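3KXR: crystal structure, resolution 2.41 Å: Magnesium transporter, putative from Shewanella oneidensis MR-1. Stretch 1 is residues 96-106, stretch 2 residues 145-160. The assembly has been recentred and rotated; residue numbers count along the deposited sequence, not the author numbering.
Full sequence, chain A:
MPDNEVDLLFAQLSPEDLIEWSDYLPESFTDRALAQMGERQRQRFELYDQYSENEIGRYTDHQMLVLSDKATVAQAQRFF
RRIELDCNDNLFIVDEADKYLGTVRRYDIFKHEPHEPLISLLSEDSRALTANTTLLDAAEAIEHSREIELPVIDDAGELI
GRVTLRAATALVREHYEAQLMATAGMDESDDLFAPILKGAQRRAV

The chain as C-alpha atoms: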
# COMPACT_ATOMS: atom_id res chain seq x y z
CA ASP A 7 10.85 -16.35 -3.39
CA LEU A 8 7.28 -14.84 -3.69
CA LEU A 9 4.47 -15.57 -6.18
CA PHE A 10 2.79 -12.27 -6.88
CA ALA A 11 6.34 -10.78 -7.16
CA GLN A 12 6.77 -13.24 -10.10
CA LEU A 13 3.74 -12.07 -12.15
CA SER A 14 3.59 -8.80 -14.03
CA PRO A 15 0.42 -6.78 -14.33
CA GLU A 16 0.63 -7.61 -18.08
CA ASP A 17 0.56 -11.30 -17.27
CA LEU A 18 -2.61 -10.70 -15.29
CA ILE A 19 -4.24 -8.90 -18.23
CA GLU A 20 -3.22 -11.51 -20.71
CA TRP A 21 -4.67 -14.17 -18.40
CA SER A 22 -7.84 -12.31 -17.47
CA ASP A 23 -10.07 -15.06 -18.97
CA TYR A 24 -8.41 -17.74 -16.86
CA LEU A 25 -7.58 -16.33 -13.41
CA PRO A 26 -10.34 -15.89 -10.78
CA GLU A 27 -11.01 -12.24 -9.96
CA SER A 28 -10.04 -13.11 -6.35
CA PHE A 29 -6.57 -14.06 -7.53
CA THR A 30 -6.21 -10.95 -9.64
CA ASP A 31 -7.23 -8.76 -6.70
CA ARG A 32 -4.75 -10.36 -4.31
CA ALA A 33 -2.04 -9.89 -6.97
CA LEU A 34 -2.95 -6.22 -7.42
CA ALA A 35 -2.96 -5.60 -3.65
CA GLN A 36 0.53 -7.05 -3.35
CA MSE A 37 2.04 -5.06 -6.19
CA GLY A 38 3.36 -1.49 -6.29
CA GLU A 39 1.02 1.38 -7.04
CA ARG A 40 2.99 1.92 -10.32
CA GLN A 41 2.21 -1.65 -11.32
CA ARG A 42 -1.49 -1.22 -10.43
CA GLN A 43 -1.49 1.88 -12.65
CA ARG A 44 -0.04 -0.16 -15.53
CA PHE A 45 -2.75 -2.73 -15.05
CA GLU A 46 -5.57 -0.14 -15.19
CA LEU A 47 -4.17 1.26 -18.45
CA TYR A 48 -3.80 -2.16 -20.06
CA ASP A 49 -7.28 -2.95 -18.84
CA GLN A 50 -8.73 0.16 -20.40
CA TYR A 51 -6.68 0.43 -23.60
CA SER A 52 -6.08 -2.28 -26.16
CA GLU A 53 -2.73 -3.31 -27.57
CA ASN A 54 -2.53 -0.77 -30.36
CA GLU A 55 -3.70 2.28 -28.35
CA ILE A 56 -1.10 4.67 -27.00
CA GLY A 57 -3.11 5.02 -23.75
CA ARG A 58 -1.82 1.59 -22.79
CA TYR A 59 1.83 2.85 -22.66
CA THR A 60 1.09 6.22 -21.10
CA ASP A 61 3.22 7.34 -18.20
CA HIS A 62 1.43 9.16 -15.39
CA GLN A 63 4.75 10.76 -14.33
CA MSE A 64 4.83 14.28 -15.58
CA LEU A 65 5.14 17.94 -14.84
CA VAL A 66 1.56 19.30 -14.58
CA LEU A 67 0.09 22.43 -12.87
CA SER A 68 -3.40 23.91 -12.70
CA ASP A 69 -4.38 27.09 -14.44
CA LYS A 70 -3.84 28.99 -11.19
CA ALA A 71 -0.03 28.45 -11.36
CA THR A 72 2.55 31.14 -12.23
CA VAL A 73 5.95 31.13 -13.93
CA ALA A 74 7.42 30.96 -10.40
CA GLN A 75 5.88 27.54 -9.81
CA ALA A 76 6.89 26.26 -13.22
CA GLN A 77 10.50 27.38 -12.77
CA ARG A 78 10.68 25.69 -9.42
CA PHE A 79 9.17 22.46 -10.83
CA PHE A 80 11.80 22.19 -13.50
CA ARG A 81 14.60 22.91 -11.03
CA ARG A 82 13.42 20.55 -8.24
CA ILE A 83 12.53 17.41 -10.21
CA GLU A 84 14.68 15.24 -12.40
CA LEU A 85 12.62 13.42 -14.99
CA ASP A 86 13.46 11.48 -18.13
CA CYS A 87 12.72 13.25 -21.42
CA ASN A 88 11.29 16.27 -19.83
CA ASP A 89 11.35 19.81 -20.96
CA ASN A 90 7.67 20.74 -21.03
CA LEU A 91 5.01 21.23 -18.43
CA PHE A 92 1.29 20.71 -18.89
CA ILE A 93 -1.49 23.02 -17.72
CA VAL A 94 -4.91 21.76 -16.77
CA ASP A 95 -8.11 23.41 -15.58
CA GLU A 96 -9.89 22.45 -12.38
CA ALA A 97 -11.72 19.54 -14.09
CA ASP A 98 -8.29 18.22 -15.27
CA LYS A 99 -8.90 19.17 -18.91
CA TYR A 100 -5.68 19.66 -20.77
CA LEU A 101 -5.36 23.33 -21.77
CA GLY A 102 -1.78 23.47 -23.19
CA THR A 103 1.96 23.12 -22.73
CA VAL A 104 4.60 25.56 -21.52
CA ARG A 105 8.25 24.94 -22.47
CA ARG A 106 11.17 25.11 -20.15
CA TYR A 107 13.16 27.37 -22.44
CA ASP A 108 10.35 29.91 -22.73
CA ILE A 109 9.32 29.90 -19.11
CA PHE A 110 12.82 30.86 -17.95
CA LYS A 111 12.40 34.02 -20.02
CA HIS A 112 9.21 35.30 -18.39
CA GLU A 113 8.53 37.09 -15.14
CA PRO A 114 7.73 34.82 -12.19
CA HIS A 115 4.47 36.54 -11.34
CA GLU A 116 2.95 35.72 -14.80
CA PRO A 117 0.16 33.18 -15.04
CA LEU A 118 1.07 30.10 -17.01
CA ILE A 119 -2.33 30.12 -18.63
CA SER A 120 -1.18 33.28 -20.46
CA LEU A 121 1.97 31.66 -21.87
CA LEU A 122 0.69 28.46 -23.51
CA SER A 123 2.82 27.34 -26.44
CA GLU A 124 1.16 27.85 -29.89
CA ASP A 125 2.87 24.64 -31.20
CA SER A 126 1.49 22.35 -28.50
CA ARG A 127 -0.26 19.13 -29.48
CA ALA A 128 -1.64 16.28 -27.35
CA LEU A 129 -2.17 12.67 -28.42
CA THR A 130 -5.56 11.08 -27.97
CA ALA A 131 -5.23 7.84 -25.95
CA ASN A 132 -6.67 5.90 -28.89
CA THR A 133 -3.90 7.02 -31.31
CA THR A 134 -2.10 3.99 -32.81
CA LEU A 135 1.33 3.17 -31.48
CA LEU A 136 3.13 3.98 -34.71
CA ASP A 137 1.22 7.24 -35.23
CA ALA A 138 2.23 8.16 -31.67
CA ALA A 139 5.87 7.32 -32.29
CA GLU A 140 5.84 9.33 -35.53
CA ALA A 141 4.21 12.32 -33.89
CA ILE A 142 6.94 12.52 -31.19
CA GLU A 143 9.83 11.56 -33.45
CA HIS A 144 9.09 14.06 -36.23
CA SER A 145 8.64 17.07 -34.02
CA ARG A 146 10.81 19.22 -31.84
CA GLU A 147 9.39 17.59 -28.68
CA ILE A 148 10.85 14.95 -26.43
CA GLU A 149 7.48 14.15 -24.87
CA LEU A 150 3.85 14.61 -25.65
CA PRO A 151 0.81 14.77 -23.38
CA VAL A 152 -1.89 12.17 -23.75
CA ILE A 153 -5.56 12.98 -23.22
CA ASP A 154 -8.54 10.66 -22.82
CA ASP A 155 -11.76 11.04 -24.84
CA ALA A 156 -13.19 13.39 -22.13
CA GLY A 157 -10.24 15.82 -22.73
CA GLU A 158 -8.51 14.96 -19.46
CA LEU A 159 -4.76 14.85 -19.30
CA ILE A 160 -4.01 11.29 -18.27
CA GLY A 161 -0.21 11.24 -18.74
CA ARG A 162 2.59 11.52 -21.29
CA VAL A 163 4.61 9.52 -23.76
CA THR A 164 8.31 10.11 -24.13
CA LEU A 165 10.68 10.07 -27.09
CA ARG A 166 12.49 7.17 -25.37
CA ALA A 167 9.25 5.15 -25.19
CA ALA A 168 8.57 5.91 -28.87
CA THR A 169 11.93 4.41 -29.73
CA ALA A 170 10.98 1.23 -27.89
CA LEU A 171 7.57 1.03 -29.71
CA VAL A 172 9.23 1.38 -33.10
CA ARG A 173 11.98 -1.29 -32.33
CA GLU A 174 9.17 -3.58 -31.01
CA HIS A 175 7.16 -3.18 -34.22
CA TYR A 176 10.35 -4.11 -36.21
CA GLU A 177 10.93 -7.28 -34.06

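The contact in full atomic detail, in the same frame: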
# COMPACT_ATOMS: atom_id res chain seq x y z
N GLU A 96 -9.52 23.10 -13.63
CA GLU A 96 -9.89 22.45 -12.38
C GLU A 96 -10.65 21.13 -12.58
O GLU A 96 -10.78 20.38 -11.64
CB GLU A 96 -10.67 23.40 -11.49
CG GLU A 96 -12.15 23.37 -11.71
CD GLU A 96 -12.90 24.28 -10.73
OE1 GLU A 96 -12.21 24.97 -9.91
OE2 GLU A 96 -14.16 24.28 -10.81
N ALA A 97 -11.14 20.85 -13.78
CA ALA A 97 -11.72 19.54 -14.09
C ALA A 97 -10.67 18.64 -14.77
O ALA A 97 -11.01 17.61 -15.32
CB ALA A 97 -12.96 19.68 -14.98
N ASP A 98 -9.40 19.04 -14.73
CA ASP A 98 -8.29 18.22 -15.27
C ASP A 98 -8.25 18.18 -16.79
O ASP A 98 -7.59 17.32 -17.36
CB ASP A 98 -8.34 16.77 -14.74
CG ASP A 98 -7.24 16.45 -13.73
OD1 ASP A 98 -6.03 16.50 -14.07
OD2 ASP A 98 -7.60 16.10 -12.57
N LYS A 99 -8.96 19.09 -17.46
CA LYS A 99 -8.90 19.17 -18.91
C LYS A 99 -7.58 19.77 -19.31
O LYS A 99 -7.20 20.81 -18.79
CB LYS A 99 -10.02 20.06 -19.47
CG LYS A 99 -11.41 19.63 -18.99
CD LYS A 99 -11.86 18.27 -19.60
CE LYS A 99 -13.12 17.70 -18.88
NZ LYS A 99 -12.82 16.47 -18.05
N TYR A 100 -6.90 19.13 -20.23
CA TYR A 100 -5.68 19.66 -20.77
C TYR A 100 -5.99 20.96 -21.47
O TYR A 100 -6.84 20.98 -22.32
CB TYR A 100 -5.09 18.69 -21.78
CG TYR A 100 -3.94 19.22 -22.59
CD1 TYR A 100 -2.67 19.34 -22.06
CD2 TYR A 100 -4.10 19.56 -23.92
CE1 TYR A 100 -1.61 19.80 -22.79
CE2 TYR A 100 -3.04 20.05 -24.67
CZ TYR A 100 -1.79 20.14 -24.09
OH TYR A 100 -0.74 20.62 -24.83
N LEU A 101 -5.29 22.04 -21.09
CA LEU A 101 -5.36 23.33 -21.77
C LEU A 101 -4.18 23.61 -22.73
O LEU A 101 -4.34 24.28 -23.71
CB LEU A 101 -5.37 24.44 -20.70
CG LEU A 101 -6.45 24.43 -19.63
CD1 LEU A 101 -6.29 25.63 -18.75
CD2 LEU A 101 -7.87 24.43 -20.28
N GLY A 102 -2.97 23.15 -22.40
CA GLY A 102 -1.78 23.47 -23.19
C GLY A 102 -0.47 23.11 -22.50
O GLY A 102 -0.46 22.54 -21.43
N THR A 103 0.62 23.48 -23.14
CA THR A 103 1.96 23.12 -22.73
C THR A 103 2.78 24.38 -22.62
O THR A 103 2.71 25.25 -23.49
CB THR A 103 2.59 22.22 -23.84
OG1 THR A 103 1.81 21.03 -23.95
CG2 THR A 103 4.06 21.87 -23.57
N VAL A 104 3.58 24.50 -21.56
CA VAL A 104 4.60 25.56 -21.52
C VAL A 104 5.97 24.91 -21.61
O VAL A 104 6.18 23.89 -21.00
CB VAL A 104 4.47 26.48 -20.27
CG1 VAL A 104 3.02 26.96 -20.08
CG2 VAL A 104 4.94 25.77 -19.02
N ARG A 105 6.90 25.51 -22.34
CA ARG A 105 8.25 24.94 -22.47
C ARG A 105 9.25 25.50 -21.51
O ARG A 105 9.30 26.69 -21.27
CB ARG A 105 8.83 25.25 -23.83
CG ARG A 105 8.02 24.81 -24.97
CD ARG A 105 8.83 25.11 -26.21
NE ARG A 105 8.00 24.89 -27.38
CZ ARG A 105 7.72 23.70 -27.91
NH1 ARG A 105 8.22 22.57 -27.37
NH2 ARG A 105 6.93 23.63 -29.00
N ARG A 106 10.14 24.65 -21.04
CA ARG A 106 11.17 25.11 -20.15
C ARG A 106 11.89 26.35 -20.68
O ARG A 106 12.05 27.33 -19.96
CB ARG A 106 12.21 24.02 -19.91
CG ARG A 106 13.38 24.59 -19.18
CD ARG A 106 14.12 23.63 -18.35
NE ARG A 106 14.44 22.47 -19.11
CZ ARG A 106 14.50 21.25 -18.59
NH1 ARG A 106 14.29 21.04 -17.28
NH2 ARG A 106 14.78 20.25 -19.39
N SER A 145 9.04 15.80 -34.59
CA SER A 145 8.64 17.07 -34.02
C SER A 145 9.86 17.61 -33.32
O SER A 145 10.94 17.04 -33.41
CB SER A 145 7.53 16.86 -33.00
OG SER A 145 8.06 16.26 -31.83
N ARG A 146 9.68 18.69 -32.59
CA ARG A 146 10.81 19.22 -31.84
C ARG A 146 10.64 18.90 -30.35
O ARG A 146 11.38 19.38 -29.52
CB ARG A 146 11.04 20.69 -32.17
CG ARG A 146 9.78 21.54 -32.33
CD ARG A 146 9.28 22.04 -30.97
NE ARG A 146 10.27 22.88 -30.26
CZ ARG A 146 10.32 24.22 -30.29
NH1 ARG A 146 11.27 24.85 -29.59
NH2 ARG A 146 9.44 24.94 -30.99
N GLU A 147 9.70 18.00 -30.06
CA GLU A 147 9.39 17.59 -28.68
C GLU A 147 10.09 16.31 -28.26
O GLU A 147 10.38 15.44 -29.08
CB GLU A 147 7.89 17.30 -28.54
CG GLU A 147 6.92 18.28 -29.22
CD GLU A 147 7.03 19.69 -28.71
OE1 GLU A 147 7.66 19.92 -27.64
OE2 GLU A 147 6.49 20.59 -29.38
N ILE A 148 10.35 16.20 -26.97
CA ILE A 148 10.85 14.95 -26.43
C ILE A 148 9.79 14.23 -25.58
O ILE A 148 10.03 13.16 -25.00
CB ILE A 148 12.21 15.15 -25.68
CG1 ILE A 148 12.10 16.10 -24.47
CG2 ILE A 148 13.26 15.67 -26.65
CD1 ILE A 148 13.44 16.18 -23.55
N GLU A 149 8.59 14.80 -25.53
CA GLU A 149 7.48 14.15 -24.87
C GLU A 149 6.23 14.77 -25.39
O GLU A 149 6.22 15.93 -25.78
CB GLU A 149 7.56 14.39 -23.36
CG GLU A 149 7.48 15.88 -22.98
CD GLU A 149 7.77 16.21 -21.51
OE1 GLU A 149 7.22 15.54 -20.61
OE2 GLU A 149 8.53 17.18 -21.28
N LEU A 150 5.14 14.02 -25.35
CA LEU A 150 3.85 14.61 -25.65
C LEU A 150 2.82 14.21 -24.59
O LEU A 150 2.85 13.08 -24.11
CB LEU A 150 3.35 14.17 -27.01
CG LEU A 150 3.96 14.79 -28.28
CD1 LEU A 150 3.36 14.13 -29.54
CD2 LEU A 150 3.74 16.31 -28.28
N PRO A 151 1.91 15.12 -24.26
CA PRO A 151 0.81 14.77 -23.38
C PRO A 151 -0.21 13.88 -24.08
O PRO A 151 -0.44 14.01 -25.31
CB PRO A 151 0.18 16.13 -23.07
CG PRO A 151 0.47 16.93 -24.24
CD PRO A 151 1.76 16.47 -24.80
N VAL A 152 -0.82 13.01 -23.29
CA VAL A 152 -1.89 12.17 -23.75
C VAL A 152 -3.19 12.53 -23.02
O VAL A 152 -3.22 12.68 -21.81
CB VAL A 152 -1.53 10.70 -23.51
CG1 VAL A 152 -2.67 9.81 -23.95
CG2 VAL A 152 -0.24 10.34 -24.25
N ILE A 153 -4.25 12.70 -23.79
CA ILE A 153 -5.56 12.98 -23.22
C ILE A 153 -6.54 11.84 -23.52
O ILE A 153 -6.40 11.10 -24.50
CB ILE A 153 -6.14 14.32 -23.74
CG1 ILE A 153 -6.28 14.30 -25.27
CG2 ILE A 153 -5.29 15.50 -23.27
CD1 ILE A 153 -7.13 15.42 -25.78
N ASP A 154 -7.53 11.68 -22.65
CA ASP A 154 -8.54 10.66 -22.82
C ASP A 154 -9.63 11.24 -23.70
O ASP A 154 -9.49 12.34 -24.17
CB ASP A 154 -9.04 10.15 -21.45
CG ASP A 154 -9.93 11.14 -20.73
OD1 ASP A 154 -10.32 12.16 -21.34
OD2 ASP A 154 -10.24 10.88 -19.54
N ASP A 155 -10.71 10.51 -23.95
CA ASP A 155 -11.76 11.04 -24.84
C ASP A 155 -12.62 12.12 -24.18
O ASP A 155 -13.35 12.80 -24.88
CB ASP A 155 -12.67 9.92 -25.40
CG ASP A 155 -13.22 9.01 -24.30
OD1 ASP A 155 -12.91 9.25 -23.10
OD2 ASP A 155 -13.96 8.04 -24.62
N ALA A 156 -12.54 12.27 -22.85
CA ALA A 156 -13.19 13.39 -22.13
C ALA A 156 -12.36 14.70 -22.14
O ALA A 156 -12.81 15.71 -21.61
CB ALA A 156 -13.47 12.98 -20.68
N GLY A 157 -11.15 14.67 -22.71
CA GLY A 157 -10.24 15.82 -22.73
C GLY A 157 -9.28 15.92 -21.56
O GLY A 157 -8.52 16.87 -21.48
N GLU A 158 -9.33 14.94 -20.66
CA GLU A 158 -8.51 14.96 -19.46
C GLU A 158 -7.11 14.48 -19.73
O GLU A 158 -6.89 13.46 -20.39
CB GLU A 158 -9.09 14.09 -18.35
CG GLU A 158 -10.48 14.51 -17.88
CD GLU A 158 -10.97 13.75 -16.64
OE1 GLU A 158 -10.19 12.94 -16.04
OE2 GLU A 158 -12.13 13.98 -16.26
N LEU A 159 -6.16 15.21 -19.19
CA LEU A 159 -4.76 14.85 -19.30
C LEU A 159 -4.54 13.63 -18.45
O LEU A 159 -4.64 13.70 -17.26
CB LEU A 159 -3.90 16.01 -18.75
CG LEU A 159 -2.41 15.78 -18.77
CD1 LEU A 159 -2.01 15.45 -20.22
CD2 LEU A 159 -1.71 17.03 -18.22
N ILE A 160 -4.26 12.49 -19.06
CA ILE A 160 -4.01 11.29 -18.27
C ILE A 160 -2.53 10.94 -18.08
O ILE A 160 -2.20 10.11 -17.23
CB ILE A 160 -4.76 10.09 -18.81
CG1 ILE A 160 -4.19 9.67 -20.15
CG2 ILE A 160 -6.27 10.41 -18.90
CD1 ILE A 160 -5.02 8.58 -20.83
O HOH W 1 -8.26 18.84 -23.21

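Segments far apart in sequence are often joined by a short backbone contact at one end and a charged side-chain clamp at the other, with apolar packing between. The two stretches of this putative magnesium transporter illustrate the arrangement, burying 571 Å² in all, and Tyr-100, Arg-105 and Lys-99 account for much of it.

The backbone contact is a single beta bridge between Lys-99 and Glu-158. Leu-159 N donates to Asp-98 O (3.1 Å) and Tyr-100 N donates to Gly-157 O (3.0 Å), so two hydrogen bonds flank the bridged pair. The same carbonyls receive CA-H...O contacts, from Glu-158 CA to Asp-98 O at 3.3 Å and from Lys-99 CA to Gly-157 O at 3.5 Å. A water extends the link, its O donating to Tyr-100 O at 2.7 Å and to Gly-157 O at 2.6 Å. Gly-157 closes a type I turn that begins at Asp-154, and its backbone angles (91/2) call for glycine: a CB would jam against the preceding carbonyl and lie 3.5 Å from Lys-99 CD.

Lys-99 also works through its side chain. Its CB points sideways, but the chain brings Lys-99 NZ to 3.1 Å from Glu-158 OE2, a salt bridge between partly exposed residues. Along the way the aliphatic portion passes the turn, with Lys-99 CD 3.4 Å from Ala-156 O.

Tyr-100 directs its CB toward the second stretch and, with chi1 in the t well, lays its side chain against three apolar neighbours, of which Pro-151 and Leu-159 are buried. Tyr-100 CB lies 3.5 Å from Ile-153 CG2 and 4.2 Å from Leu-159 CB, while Tyr-100 CE1 reaches 3.8 Å from Pro-151 CG. A tyrosine suits this place because its ring supplies apolar surface while its hydroxyl is still satisfied: Tyr-100 OH and Thr-103 OG1 share a hydrogen bond of 2.7 Å.

Further along, strands 100-105 and 149-153 run nearly antiparallel (169°) but stay 9.0 Å apart at their closest axis approach, so side chains rather than backbone bonds join them. At the end of its strand, Arg-105, extended through chi2 and chi3, reaches the loop before strand 149-153. Arg-105 NH1 donates to Glu-147 OE1 at 2.7 Å and Arg-105 NH2 to Glu-147 OE2 at 3.1 Å, a two-pronged salt bridge. Both residues are buried, which suits a paired arginine and carboxylate. One guanidinium face is covered by Arg-146, whose guanidinium stacks on it with centres 3.6 Å apart and planes at 18°. Two like charges thus meet, with Glu-147 offsetting the charge of Arg-105.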